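Local coordinates for melanin biosynthesis protein TyrA, putative (Shewanella oneidensis, PDB 2IIZ), which binds heme b and probably works as a dye-decolorizing peroxidase, at residues H182-A187 / L256-T261; P97-D102 / A293-S298; G13-G18 / E240-S245. One frame throughout, in Å; residues are numbered along the deposited sequence.

Interaction 1. Residues H182-A187 / L256-T261. With HEM (protoporphyrin IX containing Fe), chain C.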
loop_
_atom_site.group_PDB
_atom_site.type_symbol
_atom_site.label_atom_id
_atom_site.label_comp_id
_atom_site.label_asym_id
_atom_site.label_seq_id
_atom_site.Cartn_x
_atom_site.Cartn_y
_atom_site.Cartn_z
ATOM N N HIS A 182 -17.638 13.179 -5.531
ATOM C CA HIS A 182 -17.146 13.856 -4.337
ATOM C C HIS A 182 -16.301 12.871 -3.542
ATOM O O HIS A 182 -16.661 11.694 -3.398
ATOM C CB HIS A 182 -18.289 14.350 -3.469
ATOM C CG HIS A 182 -19.106 15.438 -4.100
ATOM N ND1 HIS A 182 -20.267 15.186 -4.795
ATOM C CD2 HIS A 182 -18.928 16.780 -4.142
ATOM C CE1 HIS A 182 -20.772 16.327 -5.239
ATOM N NE2 HIS A 182 -19.978 17.310 -4.857
ATOM N N VAL A 183 -15.181 13.360 -3.026
ATOM C CA VAL A 183 -14.223 12.517 -2.352
ATOM C C VAL A 183 -13.923 13.142 -0.983
ATOM O O VAL A 183 -13.614 14.347 -0.886
ATOM C CB VAL A 183 -12.963 12.396 -3.213
ATOM C CG1 VAL A 183 -11.953 11.461 -2.592
ATOM C CG2 VAL A 183 -13.337 11.933 -4.625
ATOM N N GLN A 184 -14.031 12.325 0.065
ATOM C CA GLN A 184 -13.648 12.730 1.413
ATOM C C GLN A 184 -12.697 11.683 1.946
ATOM O O GLN A 184 -13.058 10.518 2.026
ATOM C CB GLN A 184 -14.862 12.803 2.342
ATOM C CG GLN A 184 -15.889 13.873 1.999
ATOM C CD GLN A 184 -16.826 14.151 3.176
ATOM O OE1 GLN A 184 -17.824 13.449 3.368
ATOM N NE2 GLN A 184 -16.497 15.173 3.974
ATOM N N LYS A 185 -11.488 12.091 2.304
ATOM C CA LYS A 185 -10.561 11.192 2.980
ATOM C C LYS A 185 -10.864 11.245 4.474
ATOM O O LYS A 185 -10.538 12.241 5.135
ATOM C CB LYS A 185 -9.098 11.596 2.746
ATOM C CG LYS A 185 -8.093 10.560 3.316
ATOM C CD LYS A 185 -6.649 10.892 2.985
ATOM C CE LYS A 185 -6.057 11.908 3.948
ATOM N NZ LYS A 185 -4.594 12.114 3.711
ATOM N N TYR A 186 -11.490 10.172 4.982
ATOM C CA TYR A 186 -11.848 10.034 6.397
ATOM C C TYR A 186 -10.769 9.270 7.176
ATOM O O TYR A 186 -10.482 8.098 6.895
ATOM C CB TYR A 186 -13.198 9.327 6.562
ATOM C CG TYR A 186 -14.438 10.187 6.325
ATOM C CD1 TYR A 186 -15.004 10.907 7.349
ATOM C CD2 TYR A 186 -15.037 10.260 5.086
ATOM C CE1 TYR A 186 -16.152 11.699 7.149
ATOM C CE2 TYR A 186 -16.186 11.050 4.862
ATOM C CZ TYR A 186 -16.734 11.763 5.904
ATOM O OH TYR A 186 -17.857 12.541 5.712
ATOM N N ALA A 187 -10.179 9.953 8.156
ATOM C CA ALA A 187 -9.216 9.365 9.077
ATOM C C ALA A 187 -9.983 8.924 10.336
ATOM O O ALA A 187 -10.483 9.755 11.091
ATOM C CB ALA A 187 -8.139 10.380 9.433
ATOM N N LEU A 256 -11.485 5.581 5.787
ATOM C CA LEU A 256 -12.274 5.350 4.605
ATOM C C LEU A 256 -12.006 6.424 3.567
ATOM O O LEU A 256 -12.012 7.629 3.868
ATOM C CB LEU A 256 -13.784 5.390 4.928
ATOM C CG LEU A 256 -14.692 4.904 3.797
ATOM C CD1 LEU A 256 -14.548 3.422 3.667
ATOM C CD2 LEU A 256 -16.162 5.261 3.980
HETATM N N MSE A 257 -11.780 5.984 2.334
HETATM C CA MSE A 257 -11.724 6.898 1.225
HETATM C C MSE A 257 -13.120 6.947 0.688
HETATM O O MSE A 257 -13.517 6.120 -0.156
HETATM C CB MSE A 257 -10.766 6.437 0.158
HETATM C CG MSE A 257 -10.570 7.462 -0.978
HETATM SE SE MSE A 257 -9.769 9.129 -0.451
HETATM C CE MSE A 257 -8.113 8.487 0.143
ATOM N N PHE A 258 -13.870 7.918 1.187
ATOM C CA PHE A 258 -15.232 8.059 0.768
ATOM C C PHE A 258 -15.363 8.678 -0.602
ATOM O O PHE A 258 -14.848 9.776 -0.858
ATOM C CB PHE A 258 -16.057 8.888 1.732
ATOM C CG PHE A 258 -17.471 8.968 1.318
ATOM C CD1 PHE A 258 -18.366 7.996 1.720
ATOM C CD2 PHE A 258 -17.908 10.003 0.505
ATOM C CE1 PHE A 258 -19.696 8.050 1.339
ATOM C CE2 PHE A 258 -19.239 10.079 0.110
ATOM C CZ PHE A 258 -20.145 9.096 0.528
ATOM N N ILE A 259 -16.077 7.970 -1.475
ATOM C CA ILE A 259 -16.319 8.426 -2.827
ATOM C C ILE A 259 -17.800 8.324 -3.145
ATOM O O ILE A 259 -18.365 7.249 -3.058
ATOM C CB ILE A 259 -15.510 7.598 -3.833
ATOM C CG1 ILE A 259 -14.013 7.598 -3.417
ATOM C CG2 ILE A 259 -15.730 8.135 -5.247
ATOM C CD1 ILE A 259 -13.079 6.969 -4.399
ATOM N N SER A 260 -18.419 9.449 -3.506
ATOM C CA SER A 260 -19.795 9.460 -3.994
ATOM C C SER A 260 -19.842 9.703 -5.502
ATOM O O SER A 260 -19.087 10.515 -6.025
ATOM C CB SER A 260 -20.596 10.542 -3.305
ATOM O OG SER A 260 -21.870 10.721 -3.929
ATOM N N THR A 261 -20.744 8.995 -6.187
ATOM C CA THR A 261 -20.949 9.139 -7.626
ATOM C C THR A 261 -22.439 9.282 -7.868
ATOM O O THR A 261 -23.224 8.510 -7.331
ATOM C CB THR A 261 -20.433 7.922 -8.403
ATOM O OG1 THR A 261 -21.280 6.788 -8.163
ATOM C CG2 THR A 261 -18.999 7.571 -8.001
HETATM C CHA HEM C . -24.601 3.465 4.666
HETATM C CHB HEM C . -20.219 3.591 6.662
HETATM C CHC HEM C . -19.615 8.111 5.219
HETATM C CHD HEM C . -23.720 7.838 2.754
HETATM C C1A HEM C . -23.476 3.115 5.365
HETATM C C2A HEM C . -23.279 1.862 6.061
HETATM C C3A HEM C . -22.052 1.915 6.610
HETATM C C4A HEM C . -21.460 3.182 6.272
HETATM C CMA HEM C . -21.356 0.840 7.461
HETATM C CAA HEM C . -24.307 0.706 6.135
HETATM C CBA HEM C . -24.119 -0.307 4.988
HETATM C CGA HEM C . -24.693 0.222 3.692
HETATM O O1A HEM C . -23.908 0.607 2.775
HETATM O O2A HEM C . -25.946 0.263 3.555
HETATM C C1B HEM C . -19.693 4.828 6.455
HETATM C C2B HEM C . -18.408 5.271 6.953
HETATM C C3B HEM C . -18.241 6.535 6.548
HETATM C C4B HEM C . -19.413 6.904 5.790
HETATM C CMB HEM C . -17.467 4.376 7.792
HETATM C CAB HEM C . -17.068 7.499 6.784
HETATM C CBB HEM C . -16.383 7.475 7.919
HETATM C C1C HEM C . -20.690 8.424 4.449
HETATM C C2C HEM C . -20.911 9.718 3.859
HETATM C C3C HEM C . -22.054 9.653 3.170
HETATM C C4C HEM C . -22.568 8.305 3.313
HETATM C CMC HEM C . -19.947 10.900 4.052
HETATM C CAC HEM C . -22.751 10.757 2.353
HETATM C CBC HEM C . -22.301 12.013 2.231
HETATM C C1D HEM C . -24.325 6.639 3.014
HETATM C C2D HEM C . -25.543 6.193 2.392
HETATM C C3D HEM C . -25.821 4.827 2.989
HETATM C C4D HEM C . -24.738 4.593 3.910
HETATM C CMD HEM C . -26.384 6.958 1.347
HETATM C CAD HEM C . -26.996 3.880 2.700
HETATM C CBD HEM C . -28.049 4.108 3.772
HETATM C CGD HEM C . -29.369 3.458 3.431
HETATM O O1D HEM C . -29.696 2.408 4.065
HETATM O O2D HEM C . -30.076 3.992 2.538
HETATM N NA HEM C . -22.350 3.905 5.509
HETATM N NB HEM C . -20.286 5.848 5.743
HETATM N NC HEM C . -21.711 7.570 4.103
HETATM N ND HEM C . -23.878 5.676 3.899
HETATM FE FE HEM C . -22.127 5.808 4.998
HETATM O O HOH W 1 -21.688 13.003 -5.752
#
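Tyr-186 and Phe-258 lie side by side and point the same way, each offering one ring face to the heme. Over the Tyr-186 ring sits the vinyl group on C3B, its CAB 3.7 Å above the plane and displaced toward the rim, while Leu-256 O and Phe-258 CB lie at the ring's edge. Phe-258, a heme b-binding residue, carries CG anti to its backbone N (chi1 -177°) and lays one face on the pyrrole ring bearing CMC, CE1 being 3.3 Å from HEM C2C. Two residues earlier on the strand, the branched apolar side chain of Leu-256 suits the porphyrin, CD2 lying 3.5 Å from HEM C3B. Tyr-186 OH donates a short bond, 2.5 Å, to Gln-184 OE1 from above the carbonyl plane, which probably helps hold the phenol near HEM CMC. This face, with Gln-184, Tyr-186, Leu-256 and Phe-258, lines the heme pocket. Water 1 bonds His-182 ND1, in the ring plane, and Ser-260 OG.

The backbones pair antiparallel, with two-way bonds at His-182/Ser-260, Gln-184/Phe-258 and Tyr-186/Leu-256. On the other sheet face, Met-257 (selenomethionine) bends so that SE rests 3.8 Å from Val-183 CG1 and CE meets Lys-185 CG, whose amine forms a salt bridge with Glu-253. Strands 291-301 and 238-249 flank the pair, and Phe-268 of helix 266-276 stacks on His-182 and touches Phe-258.

Interaction 2. Residues P97-D102 / A293-S298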
loop_
_atom_site.group_PDB
_atom_site.type_symbol
_atom_site.label_atom_id
_atom_site.label_comp_id
_atom_site.label_asym_id
_atom_site.label_seq_id
_atom_site.Cartn_x
_atom_site.Cartn_y
_atom_site.Cartn_z
ATOM N N PRO A 97 -14.063 19.848 5.493
ATOM C CA PRO A 97 -13.323 20.884 4.789
ATOM C C PRO A 97 -13.342 20.652 3.267
ATOM O O PRO A 97 -13.647 19.544 2.803
ATOM C CB PRO A 97 -11.903 20.752 5.360
ATOM C CG PRO A 97 -11.764 19.338 5.711
ATOM C CD PRO A 97 -13.161 18.836 6.075
ATOM N N ALA A 98 -13.025 21.704 2.519
ATOM C CA ALA A 98 -12.904 21.650 1.081
ATOM C C ALA A 98 -11.444 21.822 0.738
ATOM O O ALA A 98 -10.787 22.752 1.209
ATOM C CB ALA A 98 -13.728 22.756 0.432
ATOM N N ILE A 99 -10.951 20.905 -0.085
ATOM C CA ILE A 99 -9.587 20.905 -0.598
ATOM C C ILE A 99 -9.711 20.300 -1.988
ATOM O O ILE A 99 -9.901 19.091 -2.133
ATOM C CB ILE A 99 -8.646 20.053 0.276
ATOM C CG1 ILE A 99 -8.544 20.648 1.692
ATOM C CG2 ILE A 99 -7.251 19.997 -0.334
ATOM C CD1 ILE A 99 -7.721 19.816 2.694
ATOM N N GLU A 100 -9.610 21.143 -3.004
ATOM C CA GLU A 100 -9.899 20.750 -4.363
ATOM C C GLU A 100 -8.602 20.432 -5.076
ATOM O O GLU A 100 -7.554 21.016 -4.741
ATOM C CB GLU A 100 -10.599 21.882 -5.102
ATOM C CG GLU A 100 -11.791 22.492 -4.351
ATOM C CD GLU A 100 -13.070 21.706 -4.479
ATOM O OE1 GLU A 100 -13.074 20.583 -5.035
ATOM O OE2 GLU A 100 -14.093 22.233 -4.013
ATOM N N TYR A 101 -8.693 19.511 -6.047
ATOM C CA TYR A 101 -7.573 19.106 -6.911
ATOM C C TYR A 101 -8.030 19.197 -8.366
ATOM O O TYR A 101 -9.203 18.951 -8.651
ATOM C CB TYR A 101 -7.122 17.669 -6.608
ATOM C CG TYR A 101 -6.775 17.445 -5.153
ATOM C CD1 TYR A 101 -5.525 17.807 -4.654
ATOM C CD2 TYR A 101 -7.702 16.874 -4.273
ATOM C CE1 TYR A 101 -5.201 17.608 -3.317
ATOM C CE2 TYR A 101 -7.394 16.667 -2.935
ATOM C CZ TYR A 101 -6.139 17.037 -2.462
ATOM O OH TYR A 101 -5.819 16.841 -1.139
ATOM N N ASP A 102 -7.104 19.544 -9.267
ATOM C CA ASP A 102 -7.416 19.727 -10.693
ATOM C C ASP A 102 -7.870 18.440 -11.390
ATOM O O ASP A 102 -8.814 18.451 -12.189
ATOM C CB ASP A 102 -6.203 20.297 -11.447
ATOM C CG ASP A 102 -5.887 21.734 -11.064
ATOM O OD1 ASP A 102 -6.659 22.356 -10.303
ATOM O OD2 ASP A 102 -4.854 22.241 -11.527
ATOM N N ALA A 293 -12.981 13.977 8.556
ATOM C CA ALA A 293 -12.787 14.197 7.112
ATOM C C ALA A 293 -11.646 15.204 6.881
ATOM O O ALA A 293 -11.792 16.392 7.166
ATOM C CB ALA A 293 -14.075 14.689 6.451
ATOM N N LEU A 294 -10.515 14.723 6.371
ATOM C CA LEU A 294 -9.341 15.567 6.164
ATOM C C LEU A 294 -9.363 16.328 4.839
ATOM O O LEU A 294 -8.692 17.359 4.712
ATOM C CB LEU A 294 -8.079 14.718 6.233
ATOM C CG LEU A 294 -7.841 13.970 7.549
ATOM C CD1 LEU A 294 -6.477 13.269 7.530
ATOM C CD2 LEU A 294 -7.931 14.918 8.740
ATOM N N THR A 295 -10.121 15.825 3.856
ATOM C CA THR A 295 -10.219 16.490 2.543
ATOM C C THR A 295 -11.651 16.506 2.060
ATOM O O THR A 295 -12.476 15.747 2.558
ATOM C CB THR A 295 -9.352 15.786 1.487
ATOM O OG1 THR A 295 -9.894 14.483 1.197
ATOM C CG2 THR A 295 -7.896 15.671 1.975
ATOM N N GLY A 296 -11.944 17.371 1.096
ATOM C CA GLY A 296 -13.279 17.427 0.484
ATOM C C GLY A 296 -13.222 18.024 -0.907
ATOM O O GLY A 296 -13.021 19.223 -1.043
ATOM N N SER A 297 -13.407 17.183 -1.931
ATOM C CA SER A 297 -13.138 17.547 -3.320
ATOM C C SER A 297 -14.347 17.258 -4.204
ATOM O O SER A 297 -14.920 16.164 -4.119
ATOM C CB SER A 297 -11.958 16.733 -3.862
ATOM O OG SER A 297 -10.812 16.764 -3.022
ATOM N N SER A 298 -14.726 18.230 -5.047
ATOM C CA SER A 298 -15.753 18.027 -6.068
ATOM C C SER A 298 -15.099 17.843 -7.443
ATOM O O SER A 298 -14.173 18.589 -7.794
ATOM C CB SER A 298 -16.724 19.216 -6.112
ATOM O OG SER A 298 -17.907 18.891 -6.829
HETATM O O HOH W 2 -14.623 16.961 3.613
HETATM O O HOH W 3 -11.554 19.297 -7.143
#
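Pro-97 to Tyr-101, in the loop between strands 94-96 and 103-109, pass alongside strand 291-301 where Leu-294 to Gly-296 interrupt it, so that the N-terminal and C-terminal family regions of the DyP-type peroxidase meet. Gly-296 is the tight spot. Its CA lies 3.2 Å from Pro-97 O, and with this backbone a side chain would collide with that oxygen, which suits glycine. Gly-296 O accepts Ile-99 N at 2.8 Å, with the donor 37° above the carbonyl plane. One residue on, Ser-297 OG returns a bond of 2.7 Å to Ile-99 O, the small hydroxyl also lying at the edge of the Tyr-101 ring, 3.4 Å from CD2. Glu-100 is bent at chi2 (-81°), which turns its CD back toward the strand, and OE1 receives Ser-298 N at 2.9 Å on its syn lone pair. Proline suits the start of the loop: Pro-97 has no N-H to satisfy, and its CD and CG pack against Ala-293 O. Water 2 donates to both Pro-97 O and Thr-295 O, while Ile-99 CD1 sits 3.3 Å from Leu-294 O. Tyr-101 crosses Thr-295 at about a right angle and packs on strands 130-139 and 21-29.

Each direct hydrogen bond ends on the backbone of at least one partner; two of the three use a side chain, Ser-297 OG or Glu-100 OE1. With OE2 of Glu-100 taking Phe-86 N, each carboxylate oxygen accepts a main-chain N-H, which would probably favour the ionised form.

Interaction 3. Residues G13-G18 / E240-S245. With HEM (protoporphyrin IX containing Fe), chain C.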
loop_
_atom_site.group_PDB
_atom_site.type_symbol
_atom_site.label_atom_id
_atom_site.label_comp_id
_atom_site.label_asym_id
_atom_site.label_seq_id
_atom_site.Cartn_x
_atom_site.Cartn_y
_atom_site.Cartn_z
ATOM N N GLY A 13 -15.266 2.659 -14.825
ATOM C CA GLY A 13 -14.937 2.540 -13.395
ATOM C C GLY A 13 -15.919 3.266 -12.492
ATOM O O GLY A 13 -15.847 3.146 -11.287
ATOM N N VAL A 14 -16.844 4.025 -13.074
ATOM C CA VAL A 14 -17.738 4.859 -12.275
ATOM C C VAL A 14 -18.735 4.010 -11.543
ATOM O O VAL A 14 -18.972 4.220 -10.342
ATOM C CB VAL A 14 -18.532 5.857 -13.122
ATOM C CG1 VAL A 14 -19.477 6.660 -12.225
ATOM C CG2 VAL A 14 -17.584 6.817 -13.853
ATOM N N CYS A 15 -19.324 3.064 -12.278
ATOM C CA CYS A 15 -20.337 2.154 -11.753
ATOM C C CYS A 15 -19.799 0.744 -11.468
ATOM O O CYS A 15 -20.571 -0.158 -11.150
ATOM C CB CYS A 15 -21.491 2.038 -12.731
ATOM S SG CYS A 15 -22.412 3.544 -13.021
ATOM N N ALA A 16 -18.494 0.545 -11.574
ATOM C CA ALA A 16 -17.953 -0.809 -11.469
ATOM C C ALA A 16 -18.341 -1.449 -10.153
ATOM O O ALA A 16 -18.465 -0.766 -9.131
ATOM C CB ALA A 16 -16.436 -0.796 -11.613
ATOM N N GLU A 17 -18.531 -2.762 -10.184
ATOM C CA GLU A 17 -18.657 -3.545 -8.957
ATOM C C GLU A 17 -17.344 -3.467 -8.169
ATOM O O GLU A 17 -16.298 -3.055 -8.698
ATOM C CB GLU A 17 -18.996 -5.008 -9.267
ATOM C CG GLU A 17 -20.368 -5.240 -9.898
ATOM C CD GLU A 17 -21.522 -4.815 -8.995
ATOM O OE1 GLU A 17 -21.329 -4.815 -7.754
ATOM O OE2 GLU A 17 -22.621 -4.481 -9.525
ATOM N N GLY A 18 -17.403 -3.852 -6.902
ATOM C CA GLY A 18 -16.241 -3.730 -5.981
ATOM C C GLY A 18 -15.013 -4.503 -6.414
ATOM O O GLY A 18 -15.136 -5.424 -7.226
ATOM N N GLU A 240 -30.755 8.994 -3.747
ATOM C CA GLU A 240 -29.693 7.972 -3.723
ATOM C C GLU A 240 -28.359 8.471 -4.240
ATOM O O GLU A 240 -28.301 9.454 -4.962
ATOM C CB GLU A 240 -30.115 6.756 -4.566
ATOM C CG GLU A 240 -30.972 5.715 -3.834
ATOM C CD GLU A 240 -31.510 4.649 -4.780
ATOM O OE1 GLU A 240 -32.477 4.946 -5.513
ATOM O OE2 GLU A 240 -30.963 3.517 -4.794
ATOM N N ILE A 241 -27.290 7.778 -3.855
ATOM C CA ILE A 241 -25.998 7.918 -4.502
ATOM C C ILE A 241 -25.383 6.530 -4.689
ATOM O O ILE A 241 -25.807 5.551 -4.044
ATOM C CB ILE A 241 -25.012 8.788 -3.695
ATOM C CG1 ILE A 241 -24.869 8.277 -2.264
ATOM C CG2 ILE A 241 -25.455 10.243 -3.684
ATOM C CD1 ILE A 241 -23.498 8.539 -1.685
ATOM N N LEU A 242 -24.391 6.440 -5.567
ATOM C CA LEU A 242 -23.648 5.205 -5.712
ATOM C C LEU A 242 -22.266 5.420 -5.144
ATOM O O LEU A 242 -21.442 6.114 -5.710
ATOM C CB LEU A 242 -23.577 4.742 -7.172
ATOM C CG LEU A 242 -22.705 3.496 -7.381
ATOM C CD1 LEU A 242 -23.432 2.220 -6.958
ATOM C CD2 LEU A 242 -22.235 3.413 -8.806
ATOM N N ARG A 243 -22.014 4.810 -4.007
ATOM C CA ARG A 243 -20.724 4.961 -3.364
ATOM C C ARG A 243 -19.755 3.948 -3.889
ATOM O O ARG A 243 -20.137 2.824 -4.216
ATOM C CB ARG A 243 -20.849 4.742 -1.875
ATOM C CG ARG A 243 -21.584 5.817 -1.150
ATOM C CD ARG A 243 -22.007 5.281 0.199
ATOM N NE ARG A 243 -23.129 4.347 0.056
ATOM C CZ ARG A 243 -23.376 3.306 0.844
ATOM N NH1 ARG A 243 -22.573 3.011 1.870
ATOM N NH2 ARG A 243 -24.434 2.554 0.595
ATOM N N GLN A 244 -18.495 4.355 -3.955
ATOM C CA GLN A 244 -17.427 3.509 -4.424
ATOM C C GLN A 244 -16.285 3.514 -3.425
ATOM O O GLN A 244 -15.148 3.339 -3.831
ATOM C CB GLN A 244 -16.918 4.042 -5.764
ATOM C CG GLN A 244 -17.875 3.853 -6.947
ATOM C CD GLN A 244 -17.960 2.424 -7.457
ATOM O OE1 GLN A 244 -17.369 1.509 -6.886
ATOM N NE2 GLN A 244 -18.709 2.225 -8.544
ATOM N N SER A 245 -16.590 3.717 -2.136
ATOM C CA SER A 245 -15.552 3.937 -1.118
ATOM C C SER A 245 -14.814 2.670 -0.771
ATOM O O SER A 245 -15.340 1.577 -0.967
ATOM C CB SER A 245 -16.158 4.439 0.178
ATOM O OG SER A 245 -17.193 5.337 -0.067
HETATM C CHA HEM C . -24.601 3.465 4.666
HETATM C CHB HEM C . -20.219 3.591 6.662
HETATM C CHC HEM C . -19.615 8.111 5.219
HETATM C CHD HEM C . -23.720 7.838 2.754
HETATM C C1A HEM C . -23.476 3.115 5.365
HETATM C C2A HEM C . -23.279 1.862 6.061
HETATM C C3A HEM C . -22.052 1.915 6.610
HETATM C C4A HEM C . -21.460 3.182 6.272
HETATM C CMA HEM C . -21.356 0.840 7.461
HETATM C CAA HEM C . -24.307 0.706 6.135
HETATM C CBA HEM C . -24.119 -0.307 4.988
HETATM C CGA HEM C . -24.693 0.222 3.692
HETATM O O1A HEM C . -23.908 0.607 2.775
HETATM O O2A HEM C . -25.946 0.263 3.555
HETATM C C1B HEM C . -19.693 4.828 6.455
HETATM C C2B HEM C . -18.408 5.271 6.953
HETATM C C3B HEM C . -18.241 6.535 6.548
HETATM C C4B HEM C . -19.413 6.904 5.790
HETATM C CMB HEM C . -17.467 4.376 7.792
HETATM C CAB HEM C . -17.068 7.499 6.784
HETATM C CBB HEM C . -16.383 7.475 7.919
HETATM C C1C HEM C . -20.690 8.424 4.449
HETATM C C2C HEM C . -20.911 9.718 3.859
HETATM C C3C HEM C . -22.054 9.653 3.170
HETATM C C4C HEM C . -22.568 8.305 3.313
HETATM C CMC HEM C . -19.947 10.900 4.052
HETATM C CAC HEM C . -22.751 10.757 2.353
HETATM C CBC HEM C . -22.301 12.013 2.231
HETATM C C1D HEM C . -24.325 6.639 3.014
HETATM C C2D HEM C . -25.543 6.193 2.392
HETATM C C3D HEM C . -25.821 4.827 2.989
HETATM C C4D HEM C . -24.738 4.593 3.910
HETATM C CMD HEM C . -26.384 6.958 1.347
HETATM C CAD HEM C . -26.996 3.880 2.700
HETATM C CBD HEM C . -28.049 4.108 3.772
HETATM C CGD HEM C . -29.369 3.458 3.431
HETATM O O1D HEM C . -29.696 2.408 4.065
HETATM O O2D HEM C . -30.076 3.992 2.538
HETATM N NA HEM C . -22.350 3.905 5.509
HETATM N NB HEM C . -20.286 5.848 5.743
HETATM N NC HEM C . -21.711 7.570 4.103
HETATM N ND HEM C . -23.878 5.676 3.899
HETATM FE FE HEM C . -22.127 5.808 4.998
#
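Between Cys-15 and Leu-242 the backbones come no nearer than 7.5 Å from CA to CA, too far for strand pairing, so side chains from residues 240-245 bridge the gap to the loop 13-18. Gln-244 does most of this. With its chain bent at chi2 (-74°), NE2 gives a bond of 2.7 Å to Val-14 O, from 45° above that carbonyl's plane, and another of 3.1 Å to Ala-16 O. The second lies in both the carbonyl plane and the amide plane, on a lone pair. OE1 is taken by Arg-108, so an amide, able to donate and accept at once, suits the place; an alanine here would probably leave Val-14 O and Ala-16 O without the donor they share and cost Arg-108 a partner. Leu-242 CD2 makes an apolar contact with Cys-15 SG at 4.2 Å. On this strand of the antiparallel sheet of the DyP-type fold, of the dimeric alpha+beta barrel clan, Leu-242 and Gln-244 face the loop, while Arg-243 between them starts off away from it, and its guanidinium reaches the heme. One guanidinium face lies over the pyrrole ring at C3D, and NH1 and NH2 both bond the propionate oxygen O1A, NH1 at 2.9 Å. Asp-152 forms a salt bridge with the same NH1.

How the interactions relate
All three contacts reach the same antiparallel sheet. Interaction 1 pairs two central strands and is deeply buried; its neighbours extend it on each side, strand 291-301 of interaction 2 beyond 179-188 and strand 238-249 of interaction 3 beyond 254-262. Interactions 1 and 3 both touch the heme, the first through apolar and aromatic packing, the second by a charged arginine and a propionate. Interaction 2 lies nearer the surface and is partly exposed, relying on backbone bonds, a carboxylate and water. Interaction 3 is buried again, yet small, depending largely on a single amide. Interactions 2 and 3 do not touch, their nearest atoms being about 12 Å apart.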